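Local coordinates for protein orotidine 5'-phosphate decarboxylase (Sulfolobus solfataricus, PDB 4DBE) that probably catalyses the decarboxylation of orotidine 5'-monophosphate to UMP, the last step of de novo UMP synthesis, as a homodimer of TIM barrels, at residues Gly28-Leu33 with Glu55-Phe60; Phe82-Phe87 with Lys106-Val111; Asp125-Val130 with Thr150-Asp155. One frame throughout, in Å; residues are numbered along the deposited sequence.

Interaction 1 of 3, residues Gly28-Leu33 with Glu55-Phe60. With BMP (6-hydroxyuridine-5'-phosphate), chain C.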
loop_
_atom_site.group_PDB
_atom_site.type_symbol
_atom_site.label_atom_id
_atom_site.label_comp_id
_atom_site.label_asym_id
_atom_site.label_seq_id
_atom_site.Cartn_x
_atom_site.Cartn_y
_atom_site.Cartn_z
ATOM N N GLY A 28 -15.248 14.614 6.055
ATOM C CA GLY A 28 -13.849 14.392 6.385
ATOM C C GLY A 28 -12.882 14.606 5.240
ATOM O O GLY A 28 -13.267 14.987 4.135
ATOM N N ILE A 29 -11.611 14.355 5.514
ATOM C CA ILE A 29 -10.570 14.443 4.498
ATOM C C ILE A 29 -9.806 13.138 4.513
ATOM O O ILE A 29 -9.400 12.653 5.580
ATOM C CB ILE A 29 -9.605 15.594 4.821
ATOM C CG1 ILE A 29 -10.379 16.913 4.820
ATOM C CG2 ILE A 29 -8.448 15.615 3.822
ATOM C CD1 ILE A 29 -9.560 18.117 5.282
ATOM N N LYS A 30 -9.649 12.537 3.342
ATOM C CA LYS A 30 -8.808 11.356 3.219
ATOM C C LYS A 30 -7.453 11.812 2.668
ATOM O O LYS A 30 -7.353 12.313 1.544
ATOM C CB LYS A 30 -9.462 10.323 2.301
ATOM C CG LYS A 30 -8.754 8.981 2.283
ATOM C CD LYS A 30 -9.517 7.953 1.445
ATOM C CE LYS A 30 -9.344 8.150 -0.058
ATOM N NZ LYS A 30 -7.915 7.981 -0.500
ATOM N N VAL A 31 -6.415 11.656 3.479
ATOM C CA VAL A 31 -5.082 12.090 3.091
ATOM C C VAL A 31 -4.387 10.952 2.346
ATOM O O VAL A 31 -4.234 9.867 2.880
ATOM C CB VAL A 31 -4.275 12.483 4.333
ATOM C CG1 VAL A 31 -2.857 12.863 3.947
ATOM C CG2 VAL A 31 -4.969 13.618 5.057
ATOM N N GLY A 32 -3.984 11.209 1.107
ATOM C CA GLY A 32 -3.427 10.174 0.258
ATOM C C GLY A 32 -1.913 10.214 0.199
ATOM O O GLY A 32 -1.292 11.216 0.559
ATOM N N LEU A 33 -1.313 9.110 -0.245
ATOM C CA LEU A 33 0.144 9.019 -0.305
ATOM C C LEU A 33 0.794 10.074 -1.225
ATOM O O LEU A 33 1.807 10.654 -0.869
ATOM C CB LEU A 33 0.582 7.594 -0.686
ATOM C CG LEU A 33 2.088 7.326 -0.617
ATOM C CD1 LEU A 33 2.682 7.797 0.745
ATOM C CD2 LEU A 33 2.378 5.856 -0.862
ATOM N N GLU A 55 -13.557 13.894 10.581
ATOM C CA GLU A 55 -12.615 12.782 10.536
ATOM C C GLU A 55 -11.465 13.004 9.553
ATOM O O GLU A 55 -11.680 13.327 8.385
ATOM C CB GLU A 55 -13.335 11.472 10.212
ATOM C CG GLU A 55 -12.519 10.226 10.562
ATOM C CD GLU A 55 -13.334 8.946 10.484
ATOM O OE1 GLU A 55 -14.586 9.026 10.500
ATOM O OE2 GLU A 55 -12.727 7.854 10.402
ATOM N N ILE A 56 -10.244 12.846 10.045
ATOM C CA ILE A 56 -9.073 12.811 9.182
ATOM C C ILE A 56 -8.636 11.358 8.997
ATOM O O ILE A 56 -8.284 10.675 9.966
ATOM C CB ILE A 56 -7.913 13.595 9.785
ATOM C CG1 ILE A 56 -8.279 15.087 9.898
ATOM C CG2 ILE A 56 -6.654 13.354 8.956
ATOM C CD1 ILE A 56 -7.353 15.889 10.778
ATOM N N ILE A 57 -8.658 10.891 7.755
ATOM C CA ILE A 57 -8.333 9.510 7.442
ATOM C C ILE A 57 -7.074 9.467 6.616
ATOM O O ILE A 57 -7.023 10.037 5.522
ATOM C CB ILE A 57 -9.462 8.841 6.619
ATOM C CG1 ILE A 57 -10.795 8.959 7.356
ATOM C CG2 ILE A 57 -9.121 7.378 6.308
ATOM C CD1 ILE A 57 -11.980 8.358 6.572
ATOM N N VAL A 58 -6.046 8.802 7.126
ATOM C CA VAL A 58 -4.842 8.644 6.333
ATOM C C VAL A 58 -4.913 7.345 5.541
ATOM O O VAL A 58 -5.109 6.271 6.106
ATOM C CB VAL A 58 -3.564 8.717 7.183
ATOM C CG1 VAL A 58 -2.388 8.169 6.397
ATOM C CG2 VAL A 58 -3.330 10.156 7.619
ATOM N N ASP A 59 -4.772 7.463 4.223
ATOM C CA ASP A 59 -4.951 6.321 3.338
ATOM C C ASP A 59 -3.692 6.020 2.547
ATOM O O ASP A 59 -3.477 6.581 1.456
ATOM C CB ASP A 59 -6.146 6.526 2.384
ATOM C CG ASP A 59 -6.324 5.362 1.409
ATOM O OD1 ASP A 59 -5.689 4.309 1.619
ATOM O OD2 ASP A 59 -7.102 5.483 0.440
ATOM N N PHE A 60 -2.859 5.147 3.107
ATOM C CA PHE A 60 -1.714 4.600 2.381
ATOM C C PHE A 60 -1.987 3.152 1.927
ATOM O O PHE A 60 -1.065 2.428 1.544
ATOM C CB PHE A 60 -0.427 4.676 3.214
ATOM C CG PHE A 60 0.032 6.096 3.530
ATOM C CD1 PHE A 60 -0.617 7.200 3.000
ATOM C CD2 PHE A 60 1.119 6.306 4.360
ATOM C CE1 PHE A 60 -0.192 8.496 3.302
ATOM C CE2 PHE A 60 1.557 7.604 4.666
ATOM C CZ PHE A 60 0.904 8.693 4.135
HETATM P P BMP C . -11.100 10.180 -7.564
HETATM O OP1 BMP C . -11.487 9.097 -8.477
HETATM O OP2 BMP C . -10.225 11.407 -8.146
HETATM O OP3 BMP C . -12.442 10.847 -7.015
HETATM O "O5'" BMP C . -10.368 9.588 -6.270
HETATM C "C5'" BMP C . -10.833 8.420 -5.613
HETATM C "C4'" BMP C . -10.102 8.211 -4.301
HETATM O "O4'" BMP C . -10.578 6.984 -3.688
HETATM C "C3'" BMP C . -8.584 8.068 -4.422
HETATM O "O3'" BMP C . -7.956 8.562 -3.241
HETATM C "C2'" BMP C . -8.407 6.554 -4.490
HETATM O "O2'" BMP C . -7.143 6.098 -4.075
HETATM C "C1'" BMP C . -9.512 6.072 -3.544
HETATM N N1 BMP C . -10.019 4.722 -3.846
HETATM C C2 BMP C . -10.494 4.396 -5.068
HETATM O O2 BMP C . -10.496 5.205 -5.974
HETATM N N3 BMP C . -10.953 3.153 -5.321
HETATM C C4 BMP C . -10.981 2.205 -4.356
HETATM O O4 BMP C . -11.413 1.084 -4.603
HETATM C C5 BMP C . -10.514 2.524 -3.066
HETATM C C6 BMP C . -10.046 3.795 -2.836
HETATM O O1 BMP C . -9.605 4.143 -1.621
HETATM O O HOH W 1 -2.918 6.928 -1.139
#
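Glu55 opens the pairing by offering its carbonyl O to Ile29 N at 3.1 Å, while its carboxylate turns away toward Ser81, Tyr27 and Tyr109. Ile56 sits level with Ile29, and its CG2 reaches Val31 CG2 at 4.3 Å on the face they share with Val58. Ile57 is held through both halves of its backbone: its N-H runs practically straight to Ile29 O (179° at the hydrogen), and its O receives Val31 N with Lys30 CA-H close beside. Val58 then lays CG2 against Val31 CB, 4.1 Å away. At Asp59 the strand enters the active site. Asp59 N bonds to Val31 O, and OD2 forms a salt bridge with Lys30 NZ at 2.8 Å, met on its anti side slightly out of the carboxylate plane. Two bends in the lysine chain, chi3 77° and chi4 63°, curl NZ back to that oxygen and let it also donate to O3' of BMP, 2.8 Å away. OD2 has a second salt bridge with Lys61, the predicted proton donor. A methionine in place of Lys30 would probably leave the ligand's O3' without this donor and Asp59 with one cation fewer. A water bridges Asp59 O and Leu33 N. Phe60 ends the run between two aliphatic groups: Leu33 CD1 stands over the ring centre, 3.8 Å from the centroid, and Val58 CG1 lies over the opposite face, toward the rim. These parallel barrel strands are flanked by strand 6-10 beside 28-32 and strand 81-85 beside 55-62, while helix 41-49 packs on Val31 and Ile56.

Interaction 2 of 3, residues Phe82-Phe87 with Lys106-Val111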
loop_
_atom_site.group_PDB
_atom_site.type_symbol
_atom_site.label_atom_id
_atom_site.label_comp_id
_atom_site.label_asym_id
_atom_site.label_seq_id
_atom_site.Cartn_x
_atom_site.Cartn_y
_atom_site.Cartn_z
ATOM N N PHE A 82 -7.160 5.131 9.834
ATOM C CA PHE A 82 -6.307 4.655 8.752
ATOM C C PHE A 82 -7.026 3.639 7.888
ATOM O O PHE A 82 -7.900 2.900 8.368
ATOM C CB PHE A 82 -5.024 4.026 9.295
ATOM C CG PHE A 82 -4.161 4.983 10.059
ATOM C CD1 PHE A 82 -3.186 5.728 9.411
ATOM C CD2 PHE A 82 -4.325 5.141 11.423
ATOM C CE1 PHE A 82 -2.392 6.604 10.111
ATOM C CE2 PHE A 82 -3.532 6.026 12.131
ATOM C CZ PHE A 82 -2.564 6.756 11.477
ATOM N N ILE A 83 -6.646 3.602 6.614
ATOM C CA ILE A 83 -7.152 2.607 5.687
ATOM C C ILE A 83 -6.126 1.499 5.449
ATOM O O ILE A 83 -4.953 1.770 5.217
ATOM C CB ILE A 83 -7.553 3.265 4.342
ATOM C CG1 ILE A 83 -8.759 4.185 4.570
ATOM C CG2 ILE A 83 -7.907 2.195 3.295
ATOM C CD1 ILE A 83 -9.422 4.675 3.309
ATOM N N ALA A 84 -6.571 0.252 5.526
ATOM C CA ALA A 84 -5.728 -0.878 5.145
ATOM C C ALA A 84 -6.500 -1.817 4.245
ATOM O O ALA A 84 -7.724 -1.767 4.180
ATOM C CB ALA A 84 -5.236 -1.633 6.377
ATOM N N HIS A 85 -5.780 -2.686 3.556
ATOM C CA HIS A 85 -6.429 -3.741 2.794
ATOM C C HIS A 85 -6.865 -4.880 3.700
ATOM O O HIS A 85 -6.247 -5.131 4.740
ATOM C CB HIS A 85 -5.483 -4.239 1.722
ATOM C CG HIS A 85 -5.537 -3.430 0.473
ATOM N ND1 HIS A 85 -6.596 -3.501 -0.407
ATOM C CD2 HIS A 85 -4.685 -2.505 -0.032
ATOM C CE1 HIS A 85 -6.387 -2.666 -1.409
ATOM N NE2 HIS A 85 -5.230 -2.057 -1.212
ATOM N N SER A 86 -7.942 -5.559 3.308
ATOM C CA SER A 86 -8.384 -6.754 4.018
ATOM C C SER A 86 -7.724 -8.021 3.460
ATOM O O SER A 86 -7.535 -8.995 4.189
ATOM C CB SER A 86 -9.912 -6.880 3.947
ATOM O OG SER A 86 -10.325 -7.053 2.610
ATOM N N PHE A 87 -7.355 -8.014 2.178
ATOM C CA PHE A 87 -6.913 -9.253 1.536
ATOM C C PHE A 87 -5.655 -9.861 2.157
ATOM O O PHE A 87 -5.449 -11.084 2.082
ATOM C CB PHE A 87 -6.760 -9.095 0.018
ATOM C CG PHE A 87 -5.537 -8.320 -0.401
ATOM C CD1 PHE A 87 -4.327 -8.964 -0.589
ATOM C CD2 PHE A 87 -5.609 -6.957 -0.632
ATOM C CE1 PHE A 87 -3.192 -8.256 -0.976
ATOM C CE2 PHE A 87 -4.478 -6.234 -1.029
ATOM C CZ PHE A 87 -3.275 -6.878 -1.197
ATOM N N LYS A 106 -7.032 4.944 17.616
ATOM C CA LYS A 106 -7.186 5.291 16.202
ATOM C C LYS A 106 -8.187 4.323 15.594
ATOM O O LYS A 106 -8.261 3.179 16.018
ATOM C CB LYS A 106 -5.856 5.184 15.459
ATOM C CG LYS A 106 -4.749 6.093 15.985
ATOM C CD LYS A 106 -5.150 7.554 15.953
ATOM C CE LYS A 106 -4.016 8.456 16.446
ATOM N NZ LYS A 106 -4.493 9.860 16.565
ATOM N N ASN A 107 -8.948 4.777 14.599
ATOM C CA ASN A 107 -9.898 3.908 13.897
ATOM C C ASN A 107 -9.251 3.170 12.728
ATOM O O ASN A 107 -8.259 3.637 12.149
ATOM C CB ASN A 107 -11.081 4.723 13.348
ATOM C CG ASN A 107 -11.817 5.485 14.420
ATOM O OD1 ASN A 107 -12.225 4.913 15.424
ATOM N ND2 ASN A 107 -11.986 6.792 14.215
ATOM N N LEU A 108 -9.819 2.021 12.373
ATOM C CA LEU A 108 -9.404 1.317 11.167
ATOM C C LEU A 108 -10.546 1.156 10.146
ATOM O O LEU A 108 -11.692 0.850 10.506
ATOM C CB LEU A 108 -8.812 -0.043 11.533
ATOM C CG LEU A 108 -8.321 -0.954 10.407
ATOM C CD1 LEU A 108 -7.138 -0.324 9.656
ATOM C CD2 LEU A 108 -7.940 -2.311 10.956
ATOM N N TYR A 109 -10.231 1.389 8.876
ATOM C CA TYR A 109 -11.128 1.055 7.784
ATOM C C TYR A 109 -10.468 -0.019 6.939
ATOM O O TYR A 109 -9.276 0.071 6.653
ATOM C CB TYR A 109 -11.376 2.277 6.899
ATOM C CG TYR A 109 -12.241 3.322 7.533
ATOM C CD1 TYR A 109 -13.590 3.418 7.211
ATOM C CD2 TYR A 109 -11.718 4.218 8.450
ATOM C CE1 TYR A 109 -14.390 4.381 7.788
ATOM C CE2 TYR A 109 -12.507 5.190 9.030
ATOM C CZ TYR A 109 -13.851 5.260 8.694
ATOM O OH TYR A 109 -14.644 6.225 9.265
ATOM N N LEU A 110 -11.232 -1.024 6.526
ATOM C CA LEU A 110 -10.687 -2.071 5.672
ATOM C C LEU A 110 -11.248 -1.979 4.260
ATOM O O LEU A 110 -12.453 -1.821 4.072
ATOM C CB LEU A 110 -10.949 -3.460 6.264
ATOM C CG LEU A 110 -10.172 -3.844 7.532
ATOM C CD1 LEU A 110 -10.509 -5.277 7.989
ATOM C CD2 LEU A 110 -8.667 -3.704 7.316
ATOM N N VAL A 111 -10.368 -2.073 3.270
ATOM C CA VAL A 111 -10.802 -2.122 1.881
ATOM C C VAL A 111 -11.503 -3.451 1.604
ATOM O O VAL A 111 -10.880 -4.511 1.648
ATOM C CB VAL A 111 -9.639 -1.961 0.900
ATOM C CG1 VAL A 111 -10.150 -2.122 -0.556
ATOM C CG2 VAL A 111 -8.962 -0.609 1.107
HETATM O O HOH W 2 -8.493 -5.611 0.509
#
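A beta-alpha-beta unit of the TIM barrel brings strand 81-85 beside strand 107-113, with Phe82, Ile83 and Ala84 level with Leu108, Tyr109 and Leu110. The parallel bonds begin with Phe82 N to Asn107 O at 3.0 Å, pass back from Tyr109 N to Phe82 O and forward from Ala84 N to Tyr109 O, and finish with Val111 N on Ala84 O. On the face carrying Ile83, His85, Tyr109 and Val111, the isoleucine divides its branches between two partners: CG1 lies against Tyr109 CB, and CG2 meets Val111 CG2 at 3.7 Å. The imidazole of His85 runs alongside Val111 and points the same way. Val111 CG2 comes over one ring face, 4.3 Å from the centroid, and Phe87 CE2 lies over the opposite face toward the rim, which holds the imidazole between two hydrocarbon groups. Its NE2 is hydrogen-bonded across the dimer to Ala63 O of the second subunit, a carbonyl that can only accept. Ser86 OG donates to Val111 O at 2.8 Å; a chi1 of 64° sets the hydroxyl between its own backbone N and carbonyl carbon, facing that oxygen. Val111 O is gripped a second time by a water that also joins His85 ND1 and Phe87 N. On the other face the small Ala84 CB touches both Leu108 CD1, 4.0 Å away, and Leu110 CD2, while Lys106 CG touches the edge of the Phe82 ring at CE2. That face is covered by helix 90-103 and helix 124-134; strand 55-62 continues the sheet beyond 81-85, and strand 138-141 beyond 107-113.

Interaction 3 of 3, residues Asp125-Val130 with Thr150-Asp155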
loop_
_atom_site.group_PDB
_atom_site.type_symbol
_atom_site.label_atom_id
_atom_site.label_comp_id
_atom_site.label_asym_id
_atom_site.label_seq_id
_atom_site.Cartn_x
_atom_site.Cartn_y
_atom_site.Cartn_z
ATOM N N ASP A 125 -16.210 -14.221 0.752
ATOM C CA ASP A 125 -16.409 -14.976 1.979
ATOM C C ASP A 125 -15.187 -14.835 2.879
ATOM O O ASP A 125 -15.310 -14.655 4.094
ATOM C CB ASP A 125 -16.689 -16.454 1.670
ATOM C CG ASP A 125 -18.051 -16.668 1.017
ATOM O OD1 ASP A 125 -19.064 -16.193 1.578
ATOM O OD2 ASP A 125 -18.107 -17.301 -0.059
ATOM N N TYR A 126 -14.007 -14.923 2.275
ATOM C CA TYR A 126 -12.768 -14.768 3.030
ATOM C C TYR A 126 -12.603 -13.323 3.501
ATOM O O TYR A 126 -12.260 -13.060 4.659
ATOM C CB TYR A 126 -11.564 -15.187 2.187
ATOM C CG TYR A 126 -10.252 -14.952 2.895
ATOM C CD1 TYR A 126 -9.825 -15.811 3.894
ATOM C CD2 TYR A 126 -9.454 -13.858 2.583
ATOM C CE1 TYR A 126 -8.637 -15.601 4.557
ATOM C CE2 TYR A 126 -8.256 -13.635 3.245
ATOM C CZ TYR A 126 -7.852 -14.516 4.226
ATOM O OH TYR A 126 -6.672 -14.317 4.894
ATOM N N ILE A 127 -12.867 -12.389 2.596
ATOM C CA ILE A 127 -12.757 -10.969 2.906
ATOM C C ILE A 127 -13.707 -10.609 4.043
ATOM O O ILE A 127 -13.341 -9.895 4.965
ATOM C CB ILE A 127 -13.051 -10.103 1.650
ATOM C CG1 ILE A 127 -11.968 -10.315 0.594
ATOM C CG2 ILE A 127 -13.178 -8.632 2.005
ATOM C CD1 ILE A 127 -10.553 -10.122 1.110
ATOM N N LYS A 128 -14.930 -11.128 3.994
ATOM C CA LYS A 128 -15.896 -10.807 5.038
ATOM C C LYS A 128 -15.478 -11.375 6.382
ATOM O O LYS A 128 -15.681 -10.745 7.426
ATOM C CB LYS A 128 -17.304 -11.273 4.647
ATOM C CG LYS A 128 -17.898 -10.457 3.512
ATOM C CD LYS A 128 -19.309 -10.939 3.125
ATOM C CE LYS A 128 -19.798 -10.195 1.887
ATOM N NZ LYS A 128 -21.221 -10.499 1.561
ATOM N N ASN A 129 -14.868 -12.553 6.354
ATOM C CA ASN A 129 -14.398 -13.176 7.586
ATOM C C ASN A 129 -13.245 -12.377 8.203
ATOM O O ASN A 129 -13.187 -12.191 9.426
ATOM C CB ASN A 129 -13.965 -14.613 7.322
ATOM C CG ASN A 129 -15.087 -15.621 7.552
ATOM O OD1 ASN A 129 -16.265 -15.262 7.683
ATOM N ND2 ASN A 129 -14.719 -16.897 7.602
ATOM N N VAL A 130 -12.328 -11.912 7.353
ATOM C CA VAL A 130 -11.247 -11.045 7.821
ATOM C C VAL A 130 -11.853 -9.841 8.527
ATOM O O VAL A 130 -11.476 -9.492 9.649
ATOM C CB VAL A 130 -10.365 -10.511 6.653
ATOM C CG1 VAL A 130 -9.414 -9.417 7.162
ATOM C CG2 VAL A 130 -9.583 -11.637 5.995
ATOM N N THR A 150 -24.839 -2.452 -1.111
ATOM C CA THR A 150 -26.051 -2.926 -0.467
ATOM C C THR A 150 -25.804 -4.258 0.237
ATOM O O THR A 150 -26.245 -4.457 1.361
ATOM C CB THR A 150 -27.206 -3.044 -1.487
ATOM O OG1 THR A 150 -27.377 -1.781 -2.147
ATOM C CG2 THR A 150 -28.502 -3.430 -0.782
ATOM N N GLN A 151 -25.076 -5.162 -0.408
ATOM C CA GLN A 151 -24.764 -6.450 0.216
ATOM C C GLN A 151 -23.969 -6.275 1.509
ATOM O O GLN A 151 -24.316 -6.864 2.533
ATOM C CB GLN A 151 -24.013 -7.374 -0.754
ATOM C CG GLN A 151 -23.507 -8.665 -0.123
ATOM C CD GLN A 151 -22.659 -9.500 -1.075
ATOM O OE1 GLN A 151 -21.503 -9.164 -1.359
ATOM N NE2 GLN A 151 -23.232 -10.597 -1.572
ATOM N N TYR A 152 -22.906 -5.471 1.466
ATOM C CA TYR A 152 -22.101 -5.234 2.668
ATOM C C TYR A 152 -22.852 -4.547 3.800
ATOM O O TYR A 152 -22.557 -4.792 4.975
ATOM C CB TYR A 152 -20.780 -4.499 2.358
ATOM C CG TYR A 152 -19.678 -5.451 1.948
ATOM C CD1 TYR A 152 -19.576 -5.895 0.642
ATOM C CD2 TYR A 152 -18.771 -5.944 2.877
ATOM C CE1 TYR A 152 -18.593 -6.785 0.263
ATOM C CE2 TYR A 152 -17.776 -6.838 2.504
ATOM C CZ TYR A 152 -17.693 -7.252 1.197
ATOM O OH TYR A 152 -16.705 -8.137 0.808
ATOM N N ARG A 153 -23.804 -3.682 3.460
ATOM C CA ARG A 153 -24.585 -2.989 4.480
ATOM C C ARG A 153 -25.516 -3.975 5.185
ATOM O O ARG A 153 -25.790 -3.854 6.379
ATOM C CB ARG A 153 -25.399 -1.857 3.858
ATOM C CG ARG A 153 -26.455 -1.255 4.763
ATOM C CD ARG A 153 -25.872 -0.679 6.022
ATOM N NE ARG A 153 -25.128 0.555 5.774
ATOM C CZ ARG A 153 -24.134 0.979 6.543
ATOM N NH1 ARG A 153 -23.769 0.256 7.579
ATOM N NH2 ARG A 153 -23.487 2.111 6.260
ATOM N N ARG A 154 -26.016 -4.939 4.427
ATOM C CA ARG A 154 -26.837 -5.999 4.999
ATOM C C ARG A 154 -25.986 -6.851 5.944
ATOM O O ARG A 154 -26.381 -7.113 7.080
ATOM C CB ARG A 154 -27.443 -6.849 3.881
ATOM C CG ARG A 154 -28.531 -7.814 4.320
ATOM C CD ARG A 154 -29.304 -8.361 3.114
ATOM N NE ARG A 154 -28.431 -9.019 2.142
ATOM C CZ ARG A 154 -28.214 -8.578 0.905
ATOM N NH1 ARG A 154 -28.813 -7.473 0.472
ATOM N NH2 ARG A 154 -27.400 -9.245 0.093
ATOM N N ASP A 155 -24.805 -7.253 5.477
ATOM C CA ASP A 155 -23.924 -8.132 6.234
ATOM C C ASP A 155 -23.191 -7.437 7.378
ATOM O O ASP A 155 -22.585 -8.102 8.223
ATOM C CB ASP A 155 -22.890 -8.778 5.306
ATOM C CG ASP A 155 -23.517 -9.669 4.252
ATOM O OD1 ASP A 155 -24.695 -10.074 4.412
ATOM O OD2 ASP A 155 -22.820 -9.971 3.258
#
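Lys128 leaves its helix with CG anti to its carbonyl carbon (chi1 -70°) and runs fully extended from there, so that its ammonium spans the gap to Gln151, Tyr152 and Asp155. Asp155 also sets CG anti to its carbonyl carbon, presenting OD2 to the lysine at about a right angle to its chain. NZ and OD2 form a salt bridge modelled at 2.4 Å, shorter than such a bond should be, so its exact length is doubtful. Short of the charged end, the lysine methylenes cross the Tyr152 ring obliquely. CE lies over one face, offset toward the rim and 3.7 Å from CZ, and CG rests 3.8 Å from the phenol OH. NZ itself stands 4.8 Å from the ring centroid and 14° off the normal, a cation-pi contact. This meeting belongs to the outer layer of the TIM barrel, where helix 124-134 and helix 146-155 are successive helices with strand 138-141 between them in the chain. Their local axes stay 12.5 Å apart and are inclined by 43°, so long side chains do the bridging. Gln151 and Asp155 fall one turn apart, joined by the backbone bond from Asp155 N to Gln151 O, which puts both side chains near the same ammonium. Gln151 crosses the lysine at roughly a right angle, its OE1 3.2 Å from NZ. The carboxylate and the ring face together would probably stabilise the positive charge. Nearer the barrel, Ile127 CG2 touches Tyr152 OH at 3.8 Å. The tyrosine also packs on Ala112 and Val113 of strand 107-113 and on Ile131 of helix 124-134, while Phe156 lies against Lys128.

The three contacts come in series along the chain and move from the barrel wall to its outer layer. Interactions 1 and 2, with centres 11 Å apart, share the closed parallel sheet: strands 55-62 and 81-85 are neighbours, joined where Val58 O meets Ile83 N and where Asp59 packs on Ile83. Both also touch the second subunit. The centre of interaction 3 lies about 14 Å from that of interaction 2 and about 23 Å from that of interaction 1, between two outer helices. Helix 124-134 follows strand 107-113, and its Ile127 and Val130 pack on Ser86. The ligand is bound at interaction 1, with Ile83 of interaction 2 close by in the same barrel wall.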